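Local coordinates for protein transcriptional regulator, LacI family (Corynebacterium glutamicum, PDB 3H5T) that activates transcription of the inositol phosphate synthase gene in an inositol-dependent way and regulates other target genes by binding a palindromic promoter motif, at residues A[132-138]-A[154-160]; A[111-115]-A[198-202]; A[274-280]-A[300-306]. All coordinates share one frame; numbering follows the deposited sequence.

In the fold
The three contacts lie in the two-lobed, periplasmic-binding-protein-like part of the chain, which in this family binds effectors. Interaction 1 pairs neighbouring parallel strands of the seven-stranded sheet, and interaction 3 belongs to a beta-alpha-beta unit of the five-stranded sheet. Interaction 2 ties a loop that follows a strand of the first sheet to one that follows a strand of the second, so it bridges the lobes. Its centre is about 16 Å from that of interaction 1, which is nested in its chain loop, and about 22 Å from that of interaction 3. Centres 1 and 3 are about 21 Å apart. Family members bind their effector between the lobes, but no effector position is established here.

Interaction 1 (A[132-138]-A[154-160]); sequences VVIYSVA and AVIADQP
Val155 O takes two groups from the neighbouring strand: the amide of Ile134, whose N lies 2.7 Å from Val155 O with an N-H...O angle of 163°, and the weaker CA-H of Val133, with CA 3.5 Å from the same oxygen. This is parallel beta pairing inside a beta-alpha-beta unit, in which helix 142-150 connects strand 132-135 to strand 154-157. The hydrogen bonds continue with Ala157 N to Ile134 O at 2.8 Å and Ser136 N to Ala157 O at 3.0 Å.

Side chains alternate between the two faces. Ile134 and Ile156 run side by side, CB of Ile134 being 4.0 Å from CG1 of Ile156; Ile134 also packs on Ile144 and Ile147 of helix 142-150, where a branched aliphatic chain fills a buried, apolar interface between sheet and helix. On the other face, Val155 turns CG1 between its backbone N and carbonyl carbon (chi1 58°), which brings this methyl to 3.7 Å from CG2 of Val133; helix 321-336 covers both valines. Small Ala157 meets the Tyr135 ring at its edge. The Tyr135 hydroxyl is hydrogen-bonded with Ser88 OG, while Asp158 forms a salt bridge with Lys324.

Past the strands, a cis peptide precedes Pro160, and Val137 N reaches Gln159 O at 3.1 Å, 57° above the carbonyl plane.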
loop_
_atom_site.group_PDB
_atom_site.type_symbol
_atom_site.label_atom_id
_atom_site.label_comp_id
_atom_site.label_asym_id
_atom_site.label_seq_id
_atom_site.Cartn_x
_atom_site.Cartn_y
_atom_site.Cartn_z
ATOM N N VAL A 132 2.752 -7.088 15.649
ATOM C CA VAL A 132 2.216 -7.276 14.316
ATOM C C VAL A 132 1.676 -6.016 13.653
ATOM O O VAL A 132 0.971 -5.225 14.268
ATOM C CB VAL A 132 1.090 -8.337 14.323
ATOM C CG1 VAL A 132 -0.023 -7.895 15.243
ATOM C CG2 VAL A 132 0.560 -8.560 12.898
ATOM N N VAL A 133 2.031 -5.836 12.389
ATOM C CA VAL A 133 1.547 -4.707 11.607
ATOM C C VAL A 133 0.383 -5.277 10.816
ATOM O O VAL A 133 0.578 -6.147 9.964
ATOM C CB VAL A 133 2.623 -4.195 10.618
ATOM C CG1 VAL A 133 2.002 -3.205 9.650
ATOM C CG2 VAL A 133 3.775 -3.556 11.389
ATOM N N ILE A 134 -0.831 -4.828 11.114
ATOM C CA ILE A 134 -1.980 -5.341 10.397
ATOM C C ILE A 134 -2.108 -4.530 9.135
ATOM O O ILE A 134 -2.272 -3.307 9.179
ATOM C CB ILE A 134 -3.265 -5.260 11.240
ATOM C CG1 ILE A 134 -3.140 -6.216 12.434
ATOM C CG2 ILE A 134 -4.465 -5.643 10.399
ATOM C CD1 ILE A 134 -4.266 -6.153 13.438
ATOM N N TYR A 135 -2.022 -5.217 8.004
ATOM C CA TYR A 135 -2.090 -4.537 6.725
ATOM C C TYR A 135 -3.343 -4.732 5.897
ATOM O O TYR A 135 -3.589 -5.810 5.366
ATOM C CB TYR A 135 -0.875 -4.918 5.878
ATOM C CG TYR A 135 -0.864 -4.278 4.518
ATOM C CD1 TYR A 135 -0.962 -2.891 4.376
ATOM C CD2 TYR A 135 -0.747 -5.052 3.366
ATOM C CE1 TYR A 135 -0.942 -2.286 3.105
ATOM C CE2 TYR A 135 -0.728 -4.463 2.092
ATOM C CZ TYR A 135 -0.824 -3.085 1.971
ATOM O OH TYR A 135 -0.795 -2.512 0.723
ATOM N N SER A 136 -4.125 -3.666 5.788
ATOM C CA SER A 136 -5.326 -3.664 4.968
ATOM C C SER A 136 -6.237 -4.864 5.177
ATOM O O SER A 136 -6.468 -5.654 4.270
ATOM C CB SER A 136 -4.911 -3.578 3.502
ATOM O OG SER A 136 -6.037 -3.465 2.661
ATOM N N VAL A 137 -6.776 -4.987 6.379
ATOM C CA VAL A 137 -7.656 -6.095 6.691
ATOM C C VAL A 137 -9.084 -5.583 6.857
ATOM O O VAL A 137 -9.313 -4.453 7.307
ATOM C CB VAL A 137 -7.158 -6.802 7.961
ATOM C CG1 VAL A 137 -8.185 -7.791 8.463
ATOM C CG2 VAL A 137 -5.844 -7.511 7.648
ATOM N N ALA A 138 -10.048 -6.407 6.477
ATOM C CA ALA A 138 -11.447 -6.010 6.572
ATOM C C ALA A 138 -11.868 -5.752 8.010
ATOM O O ALA A 138 -11.321 -6.325 8.950
ATOM C CB ALA A 138 -12.342 -7.092 5.963
ATOM N N ALA A 154 -0.224 -4.309 18.397
ATOM C CA ALA A 154 -0.499 -4.188 16.984
ATOM C C ALA A 154 -0.831 -2.792 16.498
ATOM O O ALA A 154 -1.436 -1.984 17.211
ATOM C CB ALA A 154 -1.609 -5.136 16.611
ATOM N N VAL A 155 -0.414 -2.522 15.268
ATOM C CA VAL A 155 -0.675 -1.254 14.611
ATOM C C VAL A 155 -1.414 -1.613 13.322
ATOM O O VAL A 155 -1.118 -2.625 12.686
ATOM C CB VAL A 155 0.630 -0.517 14.257
ATOM C CG1 VAL A 155 1.492 -1.390 13.351
ATOM C CG2 VAL A 155 0.308 0.785 13.546
ATOM N N ILE A 156 -2.379 -0.788 12.940
ATOM C CA ILE A 156 -3.149 -1.044 11.733
ATOM C C ILE A 156 -2.830 -0.031 10.637
ATOM O O ILE A 156 -2.720 1.166 10.908
ATOM C CB ILE A 156 -4.669 -0.984 12.042
ATOM C CG1 ILE A 156 -5.068 -2.171 12.918
ATOM C CG2 ILE A 156 -5.476 -0.965 10.749
ATOM C CD1 ILE A 156 -6.408 -1.987 13.595
ATOM N N ALA A 157 -2.691 -0.516 9.403
ATOM C CA ALA A 157 -2.424 0.352 8.256
ATOM C C ALA A 157 -3.556 0.224 7.241
ATOM O O ALA A 157 -3.989 -0.885 6.909
ATOM C CB ALA A 157 -1.101 -0.017 7.602
ATOM N N ASP A 158 -4.027 1.367 6.752
ATOM C CA ASP A 158 -5.104 1.413 5.772
ATOM C C ASP A 158 -6.479 1.052 6.334
ATOM O O ASP A 158 -7.433 1.806 6.182
ATOM C CB ASP A 158 -4.760 0.504 4.589
ATOM C CG ASP A 158 -4.006 1.237 3.492
ATOM O OD1 ASP A 158 -3.407 0.560 2.625
ATOM O OD2 ASP A 158 -4.024 2.490 3.487
ATOM N N GLN A 159 -6.575 -0.093 6.997
ATOM C CA GLN A 159 -7.839 -0.543 7.571
ATOM C C GLN A 159 -7.570 -1.794 8.412
ATOM O O GLN A 159 -6.597 -2.501 8.176
ATOM C CB GLN A 159 -8.811 -0.869 6.435
ATOM C CG GLN A 159 -8.268 -1.914 5.481
ATOM C CD GLN A 159 -9.121 -2.092 4.250
ATOM O OE1 GLN A 159 -10.338 -1.907 4.288
ATOM N NE2 GLN A 159 -8.494 -2.481 3.151
ATOM N N PRO A 160 -8.437 -2.108 9.381
ATOM C CA PRO A 160 -9.672 -1.439 9.790
ATOM C C PRO A 160 -9.449 -0.273 10.751
ATOM O O PRO A 160 -8.579 -0.320 11.619
ATOM C CB PRO A 160 -10.450 -2.562 10.453
ATOM C CG PRO A 160 -9.347 -3.238 11.226
ATOM C CD PRO A 160 -8.211 -3.309 10.208
#

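Interaction 2 (A[111-115]-A[198-202]); sequences PASSV and RLDRA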
loop_
_atom_site.group_PDB
_atom_site.type_symbol
_atom_site.label_atom_id
_atom_site.label_comp_id
_atom_site.label_asym_id
_atom_site.label_seq_id
_atom_site.Cartn_x
_atom_site.Cartn_y
_atom_site.Cartn_z
ATOM N N PRO A 111 -8.787 -14.685 3.343
ATOM C CA PRO A 111 -9.885 -13.710 3.348
ATOM C C PRO A 111 -11.257 -14.349 3.110
ATOM O O PRO A 111 -12.264 -13.652 3.025
ATOM C CB PRO A 111 -9.494 -12.762 2.224
ATOM C CG PRO A 111 -8.885 -13.694 1.233
ATOM C CD PRO A 111 -8.001 -14.570 2.099
ATOM N N ALA A 112 -11.284 -15.677 3.010
ATOM C CA ALA A 112 -12.518 -16.430 2.762
ATOM C C ALA A 112 -13.560 -16.284 3.868
ATOM O O ALA A 112 -13.224 -16.203 5.044
ATOM C CB ALA A 112 -12.183 -17.901 2.553
ATOM N N SER A 113 -14.829 -16.267 3.483
ATOM C CA SER A 113 -15.916 -16.114 4.450
ATOM C C SER A 113 -16.097 -17.346 5.338
ATOM O O SER A 113 -16.858 -17.317 6.300
ATOM C CB SER A 113 -17.225 -15.837 3.715
ATOM O OG SER A 113 -17.594 -16.962 2.943
ATOM N N SER A 114 -15.390 -18.421 5.007
ATOM C CA SER A 114 -15.475 -19.673 5.750
ATOM C C SER A 114 -14.581 -19.698 6.981
ATOM O O SER A 114 -14.692 -20.600 7.817
ATOM C CB SER A 114 -15.092 -20.841 4.840
ATOM O OG SER A 114 -13.777 -20.673 4.328
ATOM N N VAL A 115 -13.688 -18.720 7.089
ATOM C CA VAL A 115 -12.777 -18.662 8.222
ATOM C C VAL A 115 -13.511 -18.321 9.510
ATOM O O VAL A 115 -14.276 -17.365 9.567
ATOM C CB VAL A 115 -11.661 -17.620 7.992
ATOM C CG1 VAL A 115 -10.676 -17.648 9.146
ATOM C CG2 VAL A 115 -10.940 -17.913 6.701
ATOM N N ARG A 198 -11.598 -6.241 -3.703
ATOM C CA ARG A 198 -12.425 -6.800 -2.623
ATOM C C ARG A 198 -13.199 -5.845 -1.713
ATOM O O ARG A 198 -12.618 -5.022 -1.014
ATOM C CB ARG A 198 -11.595 -7.739 -1.756
ATOM C CG ARG A 198 -12.434 -8.719 -0.939
ATOM C CD ARG A 198 -11.550 -9.736 -0.249
ATOM N NE ARG A 198 -10.574 -10.308 -1.178
ATOM C CZ ARG A 198 -9.261 -10.325 -0.960
ATOM N NH1 ARG A 198 -8.763 -9.810 0.152
ATOM N NH2 ARG A 198 -8.443 -10.841 -1.860
ATOM N N LEU A 199 -14.523 -5.981 -1.726
ATOM C CA LEU A 199 -15.397 -5.151 -0.902
ATOM C C LEU A 199 -15.878 -5.878 0.363
ATOM O O LEU A 199 -16.240 -5.228 1.344
ATOM C CB LEU A 199 -16.608 -4.670 -1.723
ATOM C CG LEU A 199 -16.376 -3.518 -2.726
ATOM C CD1 LEU A 199 -17.490 -3.462 -3.782
ATOM C CD2 LEU A 199 -16.290 -2.199 -1.964
ATOM N N ASP A 200 -15.874 -7.211 0.348
ATOM C CA ASP A 200 -16.334 -7.981 1.501
ATOM C C ASP A 200 -15.821 -9.429 1.514
ATOM O O ASP A 200 -15.193 -9.879 0.558
ATOM C CB ASP A 200 -17.867 -7.987 1.541
ATOM C CG ASP A 200 -18.412 -7.946 2.958
ATOM O OD1 ASP A 200 -17.707 -8.404 3.888
ATOM O OD2 ASP A 200 -19.548 -7.460 3.143
ATOM N N ARG A 201 -16.107 -10.157 2.594
ATOM C CA ARG A 201 -15.674 -11.551 2.727
ATOM C C ARG A 201 -16.310 -12.452 1.673
ATOM O O ARG A 201 -15.623 -13.236 1.012
ATOM C CB ARG A 201 -16.024 -12.115 4.111
ATOM C CG ARG A 201 -15.510 -11.316 5.293
ATOM C CD ARG A 201 -15.863 -12.009 6.614
ATOM N NE ARG A 201 -14.932 -13.081 6.966
ATOM C CZ ARG A 201 -15.256 -14.140 7.708
ATOM N NH1 ARG A 201 -16.495 -14.275 8.173
ATOM N NH2 ARG A 201 -14.341 -15.061 7.994
ATOM N N ALA A 202 -17.627 -12.355 1.532
ATOM C CA ALA A 202 -18.332 -13.178 0.561
ATOM C C ALA A 202 -17.830 -12.838 -0.833
ATOM O O ALA A 202 -17.987 -11.707 -1.299
ATOM C CB ALA A 202 -19.846 -12.949 0.654
HETATM O O HOH W 1 -15.014 -15.770 0.646
#
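Arg201 reaches across from 198-202 to the 111-115 loop and donates an N-H of NH2 to Val115 O at 2.8 Å, with an N-H...O angle of 156°. The acceptor lies almost in the guanidinium plane, whereas the nitrogen is tilted 18° from the carbonyl plane of Val115. Over one face of the same guanidinium sits the backbone of Ser113, its CA 3.9 Å above the plane. The arginine chain is extended at chi2 and then bends at chi3 (82°), which carries the flat head over the turn. Nearer the backbone, CB of Ser113 rests 3.9 Å from CB of Arg201; a small residue suits this place, where the two chains come close.

A water adds a second polar link, accepting from Ser113 N at 2.9 Å and donating to Arg201 O at 2.6 Å. At the other end of the contact, Pro111 lays its CB over one face of the Arg198 guanidinium, offset toward its rim and 3.7 Å from NH1, the two side chains crossing at about a right angle. Proline offers a compact apolar surface for such a flat cation.

The next shell holds these groups in position. A type I turn from Ala112 to Val115 presents the Val115 carbonyl, and Asp200 OD1 accepts from Arg201 N at 2.7 Å. Arg198 is oriented by a salt bridge to Glu77 and a cation-pi contact with Trp248, which Pro111 also touches.

The two loops belong to different lobes, and the link between them combines the Arg201-Val115 hydrogen bond, the water bridge and packing over the guanidinium faces. Arg201 thus meets the facing loop through a neutral carbonyl, while the charge of buried Arg198 is paired with Glu77 and not across the loops.

Interaction 3 (A[274-280]-A[300-306]); sequences CTVDALA and LTGFDGT
The carboxylate of Asp277 meets residues 304-306 through OD2, which accepts two backbone amides. Thr306 N, 3.1 Å from OD2, approaches nearly in line with the C-O bond, while Gly305 N, 2.8 Å from OD2, comes from above the carboxylate plane, 35° out of it. The other oxygen, OD1, is hydrogen-bonded to the hydroxyl of Thr316. A short acidic side chain suits this buried place, since its two oxygens serve separate partners; CG lies beside the backbone N (chi1 -77°), which turns the group to the loop. The second flat group, the Phe303 ring, has OD1 of its neighbour Asp304 at its edge and Thr275 O obliquely near; Arg224 makes a cation-pi contact with it.

Backbone bonds join the segments as well: Asp277 N to Phe303 O at 2.9 Å, and Cys274 N to Thr301 O at 3.1 Å. A water links Ala278 N, in the first turn of helix 277-289, to Asp304 OD2. Gly302 leaves room for Asp277, and Gly305 has the positive phi (85°) that glycine adopts easily. Ala280 CB packs 3.5 Å from Leu300 CD1, its small methyl letting the helix come close.

The Cys274-Thr301 bond joins neighbouring parallel strands of a beta-alpha-beta unit, while Asp277, starting its helix, holds the loop leaving its last strand; such units build the lobes of periplasmic-binding-protein-like folds.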
loop_
_atom_site.group_PDB
_atom_site.type_symbol
_atom_site.label_atom_id
_atom_site.label_comp_id
_atom_site.label_asym_id
_atom_site.label_seq_id
_atom_site.Cartn_x
_atom_site.Cartn_y
_atom_site.Cartn_z
ATOM N N CYS A 274 -10.926 4.094 -11.212
ATOM C CA CYS A 274 -10.470 2.931 -10.466
ATOM C C CYS A 274 -10.102 3.278 -9.033
ATOM O O CYS A 274 -9.598 4.359 -8.747
ATOM C CB CYS A 274 -9.250 2.313 -11.143
ATOM S SG CYS A 274 -9.561 1.734 -12.787
ATOM N N THR A 275 -10.332 2.327 -8.145
ATOM C CA THR A 275 -10.042 2.473 -6.734
ATOM C C THR A 275 -8.560 2.206 -6.447
ATOM O O THR A 275 -8.035 2.597 -5.393
ATOM C CB THR A 275 -10.908 1.493 -5.930
ATOM O OG1 THR A 275 -12.254 1.987 -5.880
ATOM C CG2 THR A 275 -10.378 1.320 -4.532
ATOM N N VAL A 276 -7.890 1.553 -7.394
ATOM C CA VAL A 276 -6.480 1.222 -7.231
ATOM C C VAL A 276 -5.764 1.178 -8.594
ATOM O O VAL A 276 -6.337 0.696 -9.569
ATOM C CB VAL A 276 -6.361 -0.143 -6.485
ATOM C CG1 VAL A 276 -5.669 -1.186 -7.352
ATOM C CG2 VAL A 276 -5.642 0.056 -5.181
ATOM N N ASP A 277 -4.529 1.687 -8.663
ATOM C CA ASP A 277 -3.768 1.708 -9.922
ATOM C C ASP A 277 -3.798 0.383 -10.681
ATOM O O ASP A 277 -3.904 0.370 -11.910
ATOM C CB ASP A 277 -2.296 2.072 -9.688
ATOM C CG ASP A 277 -2.077 3.553 -9.443
ATOM O OD1 ASP A 277 -3.031 4.348 -9.590
ATOM O OD2 ASP A 277 -0.929 3.918 -9.108
ATOM N N ALA A 278 -3.687 -0.723 -9.951
ATOM C CA ALA A 278 -3.690 -2.045 -10.567
ATOM C C ALA A 278 -4.868 -2.192 -11.512
ATOM O O ALA A 278 -4.718 -2.692 -12.629
ATOM C CB ALA A 278 -3.750 -3.126 -9.499
ATOM N N LEU A 279 -6.038 -1.755 -11.054
ATOM C CA LEU A 279 -7.257 -1.835 -11.852
ATOM C C LEU A 279 -7.150 -0.990 -13.115
ATOM O O LEU A 279 -7.640 -1.381 -14.178
ATOM C CB LEU A 279 -8.466 -1.384 -11.031
ATOM C CG LEU A 279 -9.000 -2.341 -9.967
ATOM C CD1 LEU A 279 -10.069 -1.630 -9.168
ATOM C CD2 LEU A 279 -9.575 -3.593 -10.615
ATOM N N ALA A 280 -6.521 0.175 -12.993
ATOM C CA ALA A 280 -6.347 1.049 -14.144
ATOM C C ALA A 280 -5.489 0.337 -15.190
ATOM O O ALA A 280 -5.749 0.445 -16.377
ATOM C CB ALA A 280 -5.686 2.372 -13.722
ATOM N N LEU A 300 -9.367 7.342 -17.934
ATOM C CA LEU A 300 -9.321 6.548 -16.713
ATOM C C LEU A 300 -8.455 7.179 -15.631
ATOM O O LEU A 300 -7.497 7.889 -15.923
ATOM C CB LEU A 300 -8.837 5.124 -17.020
ATOM C CG LEU A 300 -7.359 4.850 -17.269
ATOM C CD1 LEU A 300 -6.630 4.953 -15.964
ATOM C CD2 LEU A 300 -7.159 3.451 -17.836
ATOM N N THR A 301 -8.809 6.917 -14.380
ATOM C CA THR A 301 -8.078 7.448 -13.241
ATOM C C THR A 301 -7.647 6.294 -12.345
ATOM O O THR A 301 -8.269 5.234 -12.341
ATOM C CB THR A 301 -8.954 8.422 -12.423
ATOM O OG1 THR A 301 -9.458 9.454 -13.282
ATOM C CG2 THR A 301 -8.139 9.072 -11.333
ATOM N N GLY A 302 -6.569 6.501 -11.596
ATOM C CA GLY A 302 -6.079 5.471 -10.706
ATOM C C GLY A 302 -5.943 5.997 -9.291
ATOM O O GLY A 302 -6.387 7.105 -9.003
ATOM N N PHE A 303 -5.340 5.199 -8.411
ATOM C CA PHE A 303 -5.126 5.582 -7.023
ATOM C C PHE A 303 -3.989 4.726 -6.459
ATOM O O PHE A 303 -4.060 3.499 -6.497
ATOM C CB PHE A 303 -6.402 5.369 -6.192
ATOM C CG PHE A 303 -6.354 6.000 -4.821
ATOM C CD1 PHE A 303 -7.190 7.071 -4.504
ATOM C CD2 PHE A 303 -5.466 5.537 -3.847
ATOM C CE1 PHE A 303 -7.146 7.670 -3.239
ATOM C CE2 PHE A 303 -5.412 6.132 -2.576
ATOM C CZ PHE A 303 -6.250 7.196 -2.273
ATOM N N ASP A 304 -2.954 5.402 -5.957
ATOM C CA ASP A 304 -1.753 4.810 -5.354
ATOM C C ASP A 304 -0.494 5.561 -5.756
ATOM O O ASP A 304 0.262 6.028 -4.901
ATOM C CB ASP A 304 -1.577 3.334 -5.729
ATOM C CG ASP A 304 -2.190 2.400 -4.708
ATOM O OD1 ASP A 304 -2.575 2.893 -3.628
ATOM O OD2 ASP A 304 -2.282 1.183 -4.979
ATOM N N GLY A 305 -0.271 5.667 -7.063
ATOM C CA GLY A 305 0.907 6.354 -7.557
ATOM C C GLY A 305 2.132 5.457 -7.621
ATOM O O GLY A 305 3.244 5.906 -7.349
ATOM N N THR A 306 1.937 4.189 -7.978
ATOM C CA THR A 306 3.052 3.254 -8.072
ATOM C C THR A 306 4.003 3.722 -9.163
ATOM O O THR A 306 3.627 4.509 -10.032
ATOM C CB THR A 306 2.576 1.799 -8.397
ATOM O OG1 THR A 306 1.978 1.751 -9.702
ATOM C CG2 THR A 306 1.555 1.325 -7.360
HETATM O O HOH W 2 -2.395 -0.625 -7.242
#